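Local structure of aminopeptidase N (Francisella tularensis subsp. tularensis, 5DLL) at residues Thr294-Asp299 and Val744-Leu749; Asp705-Gln710 and Asn731-Arg736; Thr619-Met624 and Asp630-Ser635; Gln574-Ile579 and Leu613-Ser618. The protein is a zinc-dependent aminopeptidase of the M1 family that releases N-terminal amino acids from peptides and probably takes part in the breakdown of intracellular peptides. One frame throughout, in Å; residues are numbered along the deposited sequence.

Interaction 1 (Thr294-Asp299 and Val744-Leu749)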
loop_
_atom_site.group_PDB
_atom_site.type_symbol
_atom_site.label_atom_id
_atom_site.label_comp_id
_atom_site.label_asym_id
_atom_site.label_seq_id
_atom_site.Cartn_x
_atom_site.Cartn_y
_atom_site.Cartn_z
ATOM N N THR A 294 -7.112 8.550 -20.656
ATOM C CA THR A 294 -6.047 9.047 -19.782
ATOM C C THR A 294 -5.383 8.006 -18.886
ATOM O O THR A 294 -4.178 8.084 -18.648
ATOM C CB THR A 294 -6.569 10.177 -18.877
ATOM O OG1 THR A 294 -7.674 9.701 -18.098
ATOM C CG2 THR A 294 -7.003 11.369 -19.715
ATOM N N ALA A 295 -6.150 7.054 -18.364
ATOM C CA ALA A 295 -5.601 6.080 -17.418
ATOM C C ALA A 295 -4.811 4.989 -18.143
ATOM O O ALA A 295 -5.243 4.477 -19.181
ATOM C CB ALA A 295 -6.710 5.469 -16.573
ATOM N N THR A 296 -3.640 4.657 -17.600
ATOM C CA THR A 296 -2.838 3.543 -18.096
ATOM C C THR A 296 -3.356 2.255 -17.468
ATOM O O THR A 296 -4.234 2.292 -16.606
ATOM C CB THR A 296 -1.335 3.710 -17.761
ATOM O OG1 THR A 296 -1.143 3.737 -16.338
ATOM C CG2 THR A 296 -0.766 4.991 -18.382
ATOM N N ASP A 297 -2.816 1.119 -17.901
ATOM C CA ASP A 297 -3.203 -0.176 -17.337
ATOM C C ASP A 297 -2.880 -0.224 -15.850
ATOM O O ASP A 297 -3.608 -0.834 -15.072
ATOM C CB ASP A 297 -2.487 -1.328 -18.052
ATOM C CG ASP A 297 -2.874 -1.446 -19.519
ATOM O OD1 ASP A 297 -4.056 -1.194 -19.853
ATOM O OD2 ASP A 297 -1.992 -1.806 -20.336
ATOM N N LYS A 298 -1.786 0.430 -15.467
ATOM C CA LYS A 298 -1.369 0.514 -14.070
ATOM C C LYS A 298 -2.361 1.328 -13.233
ATOM O O LYS A 298 -2.658 0.969 -12.097
ATOM C CB LYS A 298 0.034 1.129 -13.989
ATOM C CG LYS A 298 0.671 1.114 -12.609
ATOM C CD LYS A 298 0.635 -0.270 -11.973
ATOM C CE LYS A 298 1.705 -0.431 -10.904
ATOM N NZ LYS A 298 1.711 0.676 -9.908
ATOM N N ASP A 299 -2.869 2.417 -13.802
ATOM C CA ASP A 299 -3.848 3.256 -13.115
ATOM C C ASP A 299 -5.123 2.485 -12.822
ATOM O O ASP A 299 -5.645 2.546 -11.710
ATOM C CB ASP A 299 -4.188 4.496 -13.943
ATOM C CG ASP A 299 -3.016 5.446 -14.088
ATOM O OD1 ASP A 299 -2.027 5.309 -13.338
ATOM O OD2 ASP A 299 -3.086 6.330 -14.966
ATOM N N VAL A 744 -0.311 15.821 -17.574
ATOM C CA VAL A 744 0.785 16.798 -17.578
ATOM C C VAL A 744 1.828 16.419 -16.526
ATOM O O VAL A 744 3.025 16.583 -16.746
ATOM C CB VAL A 744 0.291 18.244 -17.320
ATOM C CG1 VAL A 744 1.465 19.211 -17.223
ATOM C CG2 VAL A 744 -0.661 18.702 -18.417
ATOM N N ASN A 745 1.370 15.910 -15.385
ATOM C CA ASN A 745 2.277 15.404 -14.354
ATOM C C ASN A 745 3.204 14.320 -14.902
ATOM O O ASN A 745 4.409 14.333 -14.647
ATOM C CB ASN A 745 1.485 14.865 -13.155
ATOM C CG ASN A 745 0.814 15.967 -12.351
ATOM O OD1 ASN A 745 0.905 17.149 -12.691
ATOM N ND2 ASN A 745 0.136 15.581 -11.274
ATOM N N LYS A 746 2.634 13.398 -15.673
ATOM C CA LYS A 746 3.408 12.338 -16.314
ATOM C C LYS A 746 4.369 12.913 -17.358
ATOM O O LYS A 746 5.464 12.389 -17.564
ATOM C CB LYS A 746 2.472 11.310 -16.955
ATOM C CG LYS A 746 1.541 10.628 -15.959
ATOM C CD LYS A 746 0.817 9.437 -16.566
ATOM C CE LYS A 746 0.014 8.691 -15.511
ATOM N NZ LYS A 746 -0.289 7.294 -15.924
ATOM N N TRP A 747 3.950 13.993 -18.013
ATOM C CA TRP A 747 4.802 14.720 -18.950
ATOM C C TRP A 747 6.042 15.283 -18.245
ATOM O O TRP A 747 7.158 15.210 -18.772
ATOM C CB TRP A 747 3.992 15.834 -19.612
ATOM C CG TRP A 747 4.731 16.644 -20.623
ATOM C CD1 TRP A 747 5.167 16.235 -21.854
ATOM C CD2 TRP A 747 5.088 18.022 -20.507
ATOM N NE1 TRP A 747 5.790 17.274 -22.505
ATOM C CE2 TRP A 747 5.754 18.384 -21.701
ATOM C CE3 TRP A 747 4.921 18.989 -19.505
ATOM C CZ2 TRP A 747 6.251 19.671 -21.919
ATOM C CZ3 TRP A 747 5.411 20.264 -19.723
ATOM C CH2 TRP A 747 6.071 20.594 -20.922
ATOM N N LEU A 748 5.839 15.830 -17.049
ATOM C CA LEU A 748 6.938 16.345 -16.230
ATOM C C LEU A 748 7.843 15.209 -15.761
ATOM O O LEU A 748 9.065 15.271 -15.919
ATOM C CB LEU A 748 6.397 17.096 -15.009
ATOM C CG LEU A 748 5.586 18.368 -15.271
ATOM C CD1 LEU A 748 4.807 18.769 -14.028
ATOM C CD2 LEU A 748 6.488 19.505 -15.734
ATOM N N LEU A 749 7.230 14.175 -15.190
ATOM C CA LEU A 749 7.963 13.019 -14.677
ATOM C C LEU A 749 8.820 12.384 -15.756
ATOM O O LEU A 749 9.966 12.042 -15.506
ATOM C CB LEU A 749 6.996 11.979 -14.104
ATOM C CG LEU A 749 7.584 10.669 -13.561
ATOM C CD1 LEU A 749 8.711 10.918 -12.572
ATOM C CD2 LEU A 749 6.489 9.839 -12.907
#
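Lys746 and Asp299 approach from opposite directions and meet in a salt bridge that links helix 741-752 to the start of helix 297-312. The lysine spans most of the distance, its chain extended beyond CG, and NZ arrives 3.1 Å from Asp299 OD2. It comes to the syn side of that oxygen, 23° out of the carboxylate plane. The other contact of the ammonium group is with Thr296, which it meets tip to tip, CG2 lying 3.4 Å from Lys746 NZ. Thr296 OG1 sits between the backbone N and the carbonyl carbon while CG2 lies anti to that carbon; the hydroxyl thereby accepts a weak bond from Asp299 N at 3.3 Å. In return, Thr296 N donates to Asp299 OD2 across 3.2 Å, nearly straight at 165° but from 54° above the carboxylate plane. Lys746 NZ approaches from the same face, so two donors grip this one oxygen and restrict the rotation of the carboxylate. The positive charge of the lysine probably stabilises the ionised carboxylate. Beside the pair, Thr296 also packs on Met707 and Thr708 of helix 707-717. The reciprocal bonds of Thr296, the N-cap residue, and Asp299 make a capping box at the N-terminus of helix 297-312 in the catalytic M1 domain, which Lys746 ties to the C-terminal helical domain.

Interaction 2 (Asp705-Gln710 and Asn731-Arg736)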
loop_
_atom_site.group_PDB
_atom_site.type_symbol
_atom_site.label_atom_id
_atom_site.label_comp_id
_atom_site.label_asym_id
_atom_site.label_seq_id
_atom_site.Cartn_x
_atom_site.Cartn_y
_atom_site.Cartn_z
ATOM N N ASP A 705 -3.961 4.089 -29.273
ATOM C CA ASP A 705 -5.357 4.420 -28.963
ATOM C C ASP A 705 -5.630 4.421 -27.451
ATOM O O ASP A 705 -6.786 4.416 -27.019
ATOM C CB ASP A 705 -6.325 3.477 -29.709
ATOM C CG ASP A 705 -6.307 2.043 -29.178
ATOM O OD1 ASP A 705 -5.251 1.583 -28.693
ATOM O OD2 ASP A 705 -7.359 1.368 -29.259
ATOM N N ASN A 706 -4.560 4.445 -26.657
ATOM C CA ASN A 706 -4.661 4.467 -25.199
ATOM C C ASN A 706 -3.434 5.138 -24.586
ATOM O O ASN A 706 -2.444 5.373 -25.281
ATOM C CB ASN A 706 -4.809 3.042 -24.661
ATOM C CG ASN A 706 -3.553 2.208 -24.855
ATOM O OD1 ASN A 706 -2.583 2.347 -24.110
ATOM N ND2 ASN A 706 -3.571 1.329 -25.851
ATOM N N MET A 707 -3.488 5.429 -23.289
ATOM C CA MET A 707 -2.368 6.099 -22.625
ATOM C C MET A 707 -1.179 5.171 -22.376
ATOM O O MET A 707 -0.034 5.610 -22.460
ATOM C CB MET A 707 -2.803 6.746 -21.304
ATOM C CG MET A 707 -1.764 7.697 -20.711
ATOM S SD MET A 707 -1.271 9.055 -21.802
ATOM C CE MET A 707 -2.828 9.909 -22.042
ATOM N N THR A 708 -1.441 3.901 -22.070
ATOM C CA THR A 708 -0.366 2.951 -21.777
ATOM C C THR A 708 0.659 2.895 -22.912
ATOM O O THR A 708 1.864 2.952 -22.670
ATOM C CB THR A 708 -0.907 1.534 -21.519
ATOM O OG1 THR A 708 -2.154 1.609 -20.814
ATOM C CG2 THR A 708 0.101 0.726 -20.713
ATOM N N ASP A 709 0.169 2.800 -24.145
ATOM C CA ASP A 709 1.029 2.768 -25.334
ATOM C C ASP A 709 1.660 4.127 -25.634
ATOM O O ASP A 709 2.806 4.201 -26.075
ATOM C CB ASP A 709 0.239 2.300 -26.567
ATOM C CG ASP A 709 0.025 0.789 -26.607
ATOM O OD1 ASP A 709 0.686 0.051 -25.846
ATOM O OD2 ASP A 709 -0.802 0.339 -27.427
ATOM N N GLN A 710 0.911 5.200 -25.409
ATOM C CA GLN A 710 1.438 6.543 -25.642
ATOM C C GLN A 710 2.498 6.920 -24.603
ATOM O O GLN A 710 3.479 7.582 -24.925
ATOM C CB GLN A 710 0.308 7.567 -25.661
ATOM C CG GLN A 710 0.713 8.904 -26.263
ATOM C CD GLN A 710 -0.472 9.722 -26.750
ATOM O OE1 GLN A 710 -1.622 9.288 -26.674
ATOM N NE2 GLN A 710 -0.192 10.914 -27.261
ATOM N N ASN A 731 7.016 18.468 -27.119
ATOM C CA ASN A 731 6.035 19.445 -27.601
ATOM C C ASN A 731 4.743 18.788 -28.067
ATOM O O ASN A 731 3.654 19.197 -27.660
ATOM C CB ASN A 731 6.612 20.268 -28.757
ATOM C CG ASN A 731 7.849 21.054 -28.363
ATOM O OD1 ASN A 731 8.121 21.270 -27.179
ATOM N ND2 ASN A 731 8.608 21.486 -29.363
ATOM N N GLU A 732 4.882 17.779 -28.930
ATOM C CA GLU A 732 3.746 17.017 -29.456
ATOM C C GLU A 732 2.889 16.447 -28.322
ATOM O O GLU A 732 1.663 16.526 -28.379
ATOM C CB GLU A 732 4.214 15.890 -30.397
ATOM C CG GLU A 732 4.650 16.356 -31.789
ATOM C CD GLU A 732 5.382 15.285 -32.604
ATOM O OE1 GLU A 732 6.155 15.654 -33.515
ATOM O OE2 GLU A 732 5.194 14.076 -32.350
ATOM N N PHE A 733 3.531 15.897 -27.293
ATOM C CA PHE A 733 2.812 15.366 -26.128
ATOM C C PHE A 733 2.087 16.482 -25.368
ATOM O O PHE A 733 0.937 16.313 -24.965
ATOM C CB PHE A 733 3.771 14.622 -25.191
ATOM C CG PHE A 733 3.086 13.756 -24.160
ATOM C CD1 PHE A 733 2.597 14.300 -22.980
ATOM C CD2 PHE A 733 2.955 12.388 -24.357
ATOM C CE1 PHE A 733 1.981 13.499 -22.028
ATOM C CE2 PHE A 733 2.340 11.585 -23.408
ATOM C CZ PHE A 733 1.853 12.141 -22.243
ATOM N N TYR A 734 2.756 17.619 -25.180
ATOM C CA TYR A 734 2.160 18.742 -24.456
ATOM C C TYR A 734 0.956 19.296 -25.198
ATOM O O TYR A 734 -0.089 19.524 -24.590
ATOM C CB TYR A 734 3.176 19.863 -24.222
ATOM C CG TYR A 734 2.695 20.919 -23.242
ATOM C CD1 TYR A 734 2.533 20.617 -21.890
ATOM C CD2 TYR A 734 2.401 22.218 -23.664
ATOM C CE1 TYR A 734 2.093 21.575 -20.986
ATOM C CE2 TYR A 734 1.961 23.184 -22.765
ATOM C CZ TYR A 734 1.809 22.860 -21.426
ATOM O OH TYR A 734 1.373 23.811 -20.522
ATOM N N ASN A 735 1.108 19.507 -26.505
ATOM C CA ASN A 735 0.023 20.019 -27.356
ATOM C C ASN A 735 -1.279 19.234 -27.193
ATOM O O ASN A 735 -2.362 19.818 -27.144
ATOM C CB ASN A 735 0.435 20.003 -28.838
ATOM C CG ASN A 735 1.507 21.031 -29.167
ATOM O OD1 ASN A 735 1.596 22.087 -28.536
ATOM N ND2 ASN A 735 2.328 20.725 -30.170
ATOM N N ARG A 736 -1.158 17.911 -27.103
ATOM C CA ARG A 736 -2.317 17.029 -26.988
ATOM C C ARG A 736 -2.951 17.091 -25.603
ATOM O O ARG A 736 -4.177 17.118 -25.481
ATOM C CB ARG A 736 -1.920 15.581 -27.299
ATOM C CG ARG A 736 -1.405 15.360 -28.715
ATOM C CD ARG A 736 -0.994 13.910 -28.953
ATOM N NE ARG A 736 0.047 13.772 -29.978
ATOM C CZ ARG A 736 0.384 12.632 -30.585
ATOM N NH1 ARG A 736 -0.238 11.490 -30.303
ATOM N NH2 ARG A 736 1.352 12.634 -31.498
#
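In the helical C-terminal domain, assigned to ARM-type repeats, Met707 and Gln710 from the first turn of helix 707-717 pack against Phe733 and Arg736 at the end of the next helix, 723-736. The backbones are nearest at Gln710 and Phe733, CA to CA 8.9 Å. Gln710 has its CG anti to the backbone N (chi1 -164°) and continues extended, which carries it across to both partners: its CG lies 4.2 Å from Phe733 CE2, and its amide goes on to the arginine. Met707 SD approaches the same ring obliquely, 4.4 Å from Phe733 CZ. Phe714 stacks with this ring, and Phe701 also touches it, so the methionine and glutamine join an aromatic cluster. At the polar margin the Gln710 amide and the Arg736 guanidinium are turned 59° against each other. NE2 of Gln710 stands 3.1 Å from Arg736 NH1 and 3.5 Å from Arg736 CD. As modelled both nitrogens are donors, so this is an approach without a bond, although a 2.51 Å structure may not tell the two ends of the amide apart. At the start of helix 707-717, Asn706 is the N-cap, its OD1 accepting from Asp709 N at 2.8 Å. Cohesion between the two segments therefore rests on apolar contacts with the phenyl ring, while the glutamine and arginine meet by proximity and the arginine's charge is probably eased by a cation-pi contact with Phe701 and, weakly, by a long ion pair with Asp702.

Interaction 3 (Thr619-Met624 and Asp630-Ser635)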
loop_
_atom_site.group_PDB
_atom_site.type_symbol
_atom_site.label_atom_id
_atom_site.label_comp_id
_atom_site.label_asym_id
_atom_site.label_seq_id
_atom_site.Cartn_x
_atom_site.Cartn_y
_atom_site.Cartn_z
ATOM N N THR A 619 18.398 -0.414 -7.297
ATOM C CA THR A 619 18.241 -1.760 -6.749
ATOM C C THR A 619 19.597 -2.443 -6.602
ATOM O O THR A 619 19.892 -3.027 -5.559
ATOM C CB THR A 619 17.332 -2.632 -7.635
ATOM O OG1 THR A 619 16.069 -1.976 -7.815
ATOM C CG2 THR A 619 17.111 -4.004 -7.002
ATOM N N ILE A 620 20.421 -2.358 -7.641
ATOM C CA ILE A 620 21.771 -2.925 -7.592
ATOM C C ILE A 620 22.589 -2.286 -6.462
ATOM O O ILE A 620 23.343 -2.970 -5.763
ATOM C CB ILE A 620 22.505 -2.753 -8.940
ATOM C CG1 ILE A 620 21.812 -3.579 -10.031
ATOM C CG2 ILE A 620 23.968 -3.172 -8.820
ATOM C CD1 ILE A 620 22.156 -3.148 -11.440
ATOM N N ALA A 621 22.415 -0.978 -6.282
ATOM C CA ALA A 621 23.093 -0.229 -5.218
ATOM C C ALA A 621 22.788 -0.741 -3.803
ATOM O O ALA A 621 23.606 -0.585 -2.898
ATOM C CB ALA A 621 22.742 1.246 -5.324
ATOM N N GLU A 622 21.618 -1.349 -3.617
ATOM C CA GLU A 622 21.244 -1.946 -2.330
ATOM C C GLU A 622 22.154 -3.119 -1.934
ATOM O O GLU A 622 22.250 -3.461 -0.759
ATOM C CB GLU A 622 19.777 -2.405 -2.355
ATOM C CG GLU A 622 18.766 -1.269 -2.487
ATOM C CD GLU A 622 17.351 -1.737 -2.813
ATOM O OE1 GLU A 622 17.129 -2.955 -2.992
ATOM O OE2 GLU A 622 16.445 -0.878 -2.896
ATOM N N ALA A 623 22.808 -3.740 -2.914
ATOM C CA ALA A 623 23.772 -4.811 -2.645
ATOM C C ALA A 623 25.069 -4.276 -2.035
ATOM O O ALA A 623 25.737 -4.967 -1.267
ATOM C CB ALA A 623 24.079 -5.574 -3.926
ATOM N N MET A 624 25.411 -3.038 -2.376
ATOM C CA MET A 624 26.701 -2.464 -2.025
ATOM C C MET A 624 26.664 -1.806 -0.651
ATOM O O MET A 624 25.649 -1.229 -0.261
ATOM C CB MET A 624 27.109 -1.431 -3.078
ATOM C CG MET A 624 27.012 -1.938 -4.509
ATOM S SD MET A 624 27.891 -0.892 -5.682
ATOM C CE MET A 624 29.593 -1.279 -5.274
ATOM N N ASP A 630 29.093 5.501 -10.310
ATOM C CA ASP A 630 29.552 5.442 -11.701
ATOM C C ASP A 630 29.910 4.022 -12.150
ATOM O O ASP A 630 29.721 3.684 -13.316
ATOM C CB ASP A 630 30.726 6.397 -11.933
ATOM C CG ASP A 630 30.327 7.861 -11.798
ATOM O OD1 ASP A 630 29.333 8.277 -12.442
ATOM O OD2 ASP A 630 31.015 8.594 -11.050
ATOM N N ASP A 631 30.425 3.200 -11.233
ATOM C CA ASP A 631 30.647 1.773 -11.506
ATOM C C ASP A 631 29.342 1.101 -11.932
ATOM O O ASP A 631 29.296 0.384 -12.937
ATOM C CB ASP A 631 31.204 1.046 -10.272
ATOM C CG ASP A 631 32.709 1.184 -10.131
ATOM O OD1 ASP A 631 33.187 2.286 -9.785
ATOM O OD2 ASP A 631 33.414 0.177 -10.350
ATOM N N ILE A 632 28.282 1.350 -11.165
ATOM C CA ILE A 632 26.970 0.772 -11.446
ATOM C C ILE A 632 26.452 1.175 -12.832
ATOM O O ILE A 632 26.214 0.308 -13.672
ATOM C CB ILE A 632 25.944 1.131 -10.347
ATOM C CG1 ILE A 632 26.270 0.363 -9.062
ATOM C CG2 ILE A 632 24.521 0.808 -10.791
ATOM C CD1 ILE A 632 25.484 0.822 -7.849
ATOM N N VAL A 633 26.296 2.476 -13.079
ATOM C CA VAL A 633 25.674 2.935 -14.334
ATOM C C VAL A 633 26.409 2.433 -15.581
ATOM O O VAL A 633 25.771 1.974 -16.522
ATOM C CB VAL A 633 25.492 4.481 -14.420
ATOM C CG1 VAL A 633 24.634 4.999 -13.270
ATOM C CG2 VAL A 633 26.829 5.207 -14.473
ATOM N N LEU A 634 27.738 2.498 -15.582
ATOM C CA LEU A 634 28.520 2.125 -16.764
ATOM C C LEU A 634 28.436 0.620 -17.045
ATOM O O LEU A 634 28.361 0.196 -18.202
ATOM C CB LEU A 634 29.985 2.554 -16.600
ATOM C CG LEU A 634 30.235 4.065 -16.473
ATOM C CD1 LEU A 634 31.670 4.346 -16.035
ATOM C CD2 LEU A 634 29.909 4.791 -17.772
ATOM N N SER A 635 28.442 -0.175 -15.979
ATOM C CA SER A 635 28.366 -1.625 -16.093
ATOM C C SER A 635 26.984 -2.089 -16.562
ATOM O O SER A 635 26.882 -3.036 -17.336
ATOM C CB SER A 635 28.704 -2.265 -14.748
ATOM O OG SER A 635 28.667 -3.676 -14.828
#
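Ile632 makes a buried apolar contact with Ile620, Ala621 and Met624, joining helix 617-621 and the residues that follow it to the first turn of helix 629-646, the next helix in the chain. Its CD1 is the atom that does most of the touching. It reaches over the backbone at Ala621, 3.7 Å from CA and 3.8 Å from CB of that alanine, while Met624 SD lies 3.7 Å from Ile632 CD1. The small alanine lets the two backbones draw close, with the CA atoms of Ala621 and Ile632 7.4 Å apart. Both segments belong to the all-helical C-terminal domain, assigned to ARM-type repeats, and a short connection separates them in sequence. Met624 and Ile632 lie alongside each other, pointing in opposite senses; the methionine bends at chi3 (72°), and its sulfur also lies 4.0 Å from Ile632 CG1. Ile620 meets the flank of the same side chain, its CG2 4.2 Å from Ile632 CG1. Beyond this cluster, Ile620 continues onto Ile580 and Leu581 of helix 565-581, and Met624 O accepts a hydrogen bond from Arg832.

Interaction 4 (Gln574-Ile579 and Leu613-Ser618)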
loop_
_atom_site.group_PDB
_atom_site.type_symbol
_atom_site.label_atom_id
_atom_site.label_comp_id
_atom_site.label_asym_id
_atom_site.label_seq_id
_atom_site.Cartn_x
_atom_site.Cartn_y
_atom_site.Cartn_z
ATOM N N GLN A 574 19.333 -12.338 -9.805
ATOM C CA GLN A 574 20.528 -12.562 -8.994
ATOM C C GLN A 574 21.776 -12.731 -9.856
ATOM O O GLN A 574 22.864 -12.310 -9.468
ATOM C CB GLN A 574 20.343 -13.793 -8.108
ATOM C CG GLN A 574 21.518 -14.070 -7.184
ATOM C CD GLN A 574 21.106 -14.778 -5.907
ATOM O OE1 GLN A 574 20.213 -14.322 -5.190
ATOM N NE2 GLN A 574 21.766 -15.894 -5.608
ATOM N N ILE A 575 21.611 -13.352 -11.020
ATOM C CA ILE A 575 22.713 -13.548 -11.963
ATOM C C ILE A 575 23.116 -12.218 -12.594
ATOM O O ILE A 575 24.278 -11.819 -12.521
ATOM C CB ILE A 575 22.332 -14.556 -13.070
ATOM C CG1 ILE A 575 22.223 -15.968 -12.485
ATOM C CG2 ILE A 575 23.357 -14.547 -14.197
ATOM C CD1 ILE A 575 21.416 -16.927 -13.335
ATOM N N ALA A 576 22.145 -11.543 -13.208
ATOM C CA ALA A 576 22.366 -10.247 -13.857
ATOM C C ALA A 576 23.002 -9.219 -12.914
ATOM O O ALA A 576 23.837 -8.427 -13.331
ATOM C CB ALA A 576 21.053 -9.708 -14.414
ATOM N N THR A 577 22.604 -9.241 -11.645
ATOM C CA THR A 577 23.168 -8.351 -10.637
ATOM C C THR A 577 24.640 -8.667 -10.365
ATOM O O THR A 577 25.466 -7.752 -10.302
ATOM C CB THR A 577 22.354 -8.419 -9.326
ATOM O OG1 THR A 577 21.040 -7.903 -9.567
ATOM C CG2 THR A 577 23.011 -7.608 -8.209
ATOM N N ASN A 578 24.964 -9.950 -10.214
ATOM C CA ASN A 578 26.348 -10.374 -9.976
ATOM C C ASN A 578 27.265 -10.149 -11.184
ATOM O O ASN A 578 28.467 -9.945 -11.023
ATOM C CB ASN A 578 26.397 -11.836 -9.528
ATOM C CG ASN A 578 25.776 -12.048 -8.155
ATOM O OD1 ASN A 578 25.552 -11.094 -7.399
ATOM N ND2 ASN A 578 25.495 -13.304 -7.824
ATOM N N ILE A 579 26.691 -10.179 -12.384
ATOM C CA ILE A 579 27.411 -9.807 -13.605
ATOM C C ILE A 579 27.821 -8.335 -13.571
ATOM O O ILE A 579 28.943 -7.986 -13.941
ATOM C CB ILE A 579 26.549 -10.075 -14.869
ATOM C CG1 ILE A 579 26.408 -11.586 -15.121
ATOM C CG2 ILE A 579 27.123 -9.377 -16.101
ATOM C CD1 ILE A 579 27.644 -12.258 -15.689
ATOM N N LEU A 613 13.677 -7.431 -17.810
ATOM C CA LEU A 613 14.129 -6.071 -17.523
ATOM C C LEU A 613 15.244 -6.130 -16.482
ATOM O O LEU A 613 15.042 -6.631 -15.375
ATOM C CB LEU A 613 12.966 -5.196 -17.047
ATOM C CG LEU A 613 13.099 -3.682 -17.263
ATOM C CD1 LEU A 613 13.507 -3.340 -18.694
ATOM C CD2 LEU A 613 11.788 -2.993 -16.905
ATOM N N ILE A 614 16.419 -5.629 -16.859
ATOM C CA ILE A 614 17.607 -5.651 -15.997
ATOM C C ILE A 614 17.357 -4.763 -14.765
ATOM O O ILE A 614 16.827 -3.655 -14.908
ATOM C CB ILE A 614 18.864 -5.163 -16.772
ATOM C CG1 ILE A 614 19.196 -6.111 -17.932
ATOM C CG2 ILE A 614 20.083 -5.044 -15.865
ATOM C CD1 ILE A 614 19.838 -7.420 -17.517
ATOM N N PRO A 615 17.723 -5.246 -13.554
ATOM C CA PRO A 615 17.477 -4.452 -12.342
ATOM C C PRO A 615 17.971 -3.015 -12.476
ATOM O O PRO A 615 19.099 -2.789 -12.923
ATOM C CB PRO A 615 18.283 -5.179 -11.260
ATOM C CG PRO A 615 18.435 -6.573 -11.748
ATOM C CD PRO A 615 18.349 -6.549 -13.247
ATOM N N ILE A 616 17.124 -2.055 -12.113
ATOM C CA ILE A 616 17.520 -0.648 -12.124
ATOM C C ILE A 616 18.665 -0.378 -11.139
ATOM O O ILE A 616 18.911 -1.154 -10.207
ATOM C CB ILE A 616 16.334 0.313 -11.864
ATOM C CG1 ILE A 616 15.605 -0.035 -10.560
ATOM C CG2 ILE A 616 15.369 0.285 -13.043
ATOM C CD1 ILE A 616 14.714 1.076 -10.051
ATOM N N GLU A 617 19.348 0.739 -11.359
ATOM C CA GLU A 617 20.620 1.024 -10.701
ATOM C C GLU A 617 20.483 1.158 -9.181
ATOM O O GLU A 617 21.360 0.716 -8.431
ATOM C CB GLU A 617 21.252 2.287 -11.298
ATOM C CG GLU A 617 21.497 2.211 -12.804
ATOM C CD GLU A 617 20.377 2.830 -13.631
ATOM O OE1 GLU A 617 19.522 2.082 -14.156
ATOM O OE2 GLU A 617 20.346 4.071 -13.747
ATOM N N SER A 618 19.379 1.756 -8.737
ATOM C CA SER A 618 19.104 1.921 -7.307
ATOM C C SER A 618 18.929 0.580 -6.587
ATOM O O SER A 618 19.274 0.453 -5.411
ATOM C CB SER A 618 17.867 2.804 -7.098
ATOM O OG SER A 618 16.795 2.407 -7.935
#
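Ala576 and Thr577 of helix 565-581 face Ile614 and Pro615 in the extended lead-in to helix 617-621, the CA atoms of Ala576 and Ile614 coming within 7.0 Å and those of Thr577 and Pro615 within 7.1 Å. Ala576, with only a methyl, leaves room for this approach. It points that methyl at the lead-in and meets both partners: its CB is 4.0 Å from Ile614 CD1 and 4.3 Å from Pro615 CD. Ile614 does not aim its CB at the helix, but the far end of its chain swings nearer and delivers CD1 to the alanine. Thr577 and the proline ring lie obliquely to each other, with Thr577 OG1 3.6 Å from Pro615 CG. This is a van der Waals contact with a ring carbon; the hydroxyl's hydrogen bond goes to Gln573 O, one turn earlier in its own helix. Chi1 of -65° puts OG1 beside the backbone N, in reach of that carbonyl, and also turns it to the proline. The lead-in is also held by Arg636 of helix 629-646, which donates to Ile614 O and Pro615 O. Gln573 likewise bonds Leu613 O. The loop passes on through Ile616, the N-cap residue, into the helix. It is a loop-on-helix contact in which the lead-in to helix 617-621 lies against helix 565-581, within the all-helical C-terminal domain assigned to ARM-type repeats.

How the interactions relate
Interactions 2, 3 and 4 are buried contacts inside the C-terminal helical domain, whereas interaction 1, partly buried, joins that domain to the M1 catalytic domain. Their chemistry follows: interaction 1 is ionic, while 3 and 4 are chiefly apolar and 2 combines an apolar core with a polar margin. Interactions 1 and 2 adjoin, with Asp297 N to Thr708 OG1 at 3.0 Å a probable hydrogen bond, and use consecutive helices 723-736 and 741-752. Interactions 3 and 4 form a second cluster, centres 8 Å apart, sharing helix 617-621 and its approach. The clusters are separate: the centres of 1 and 3 lie about 28 Å apart.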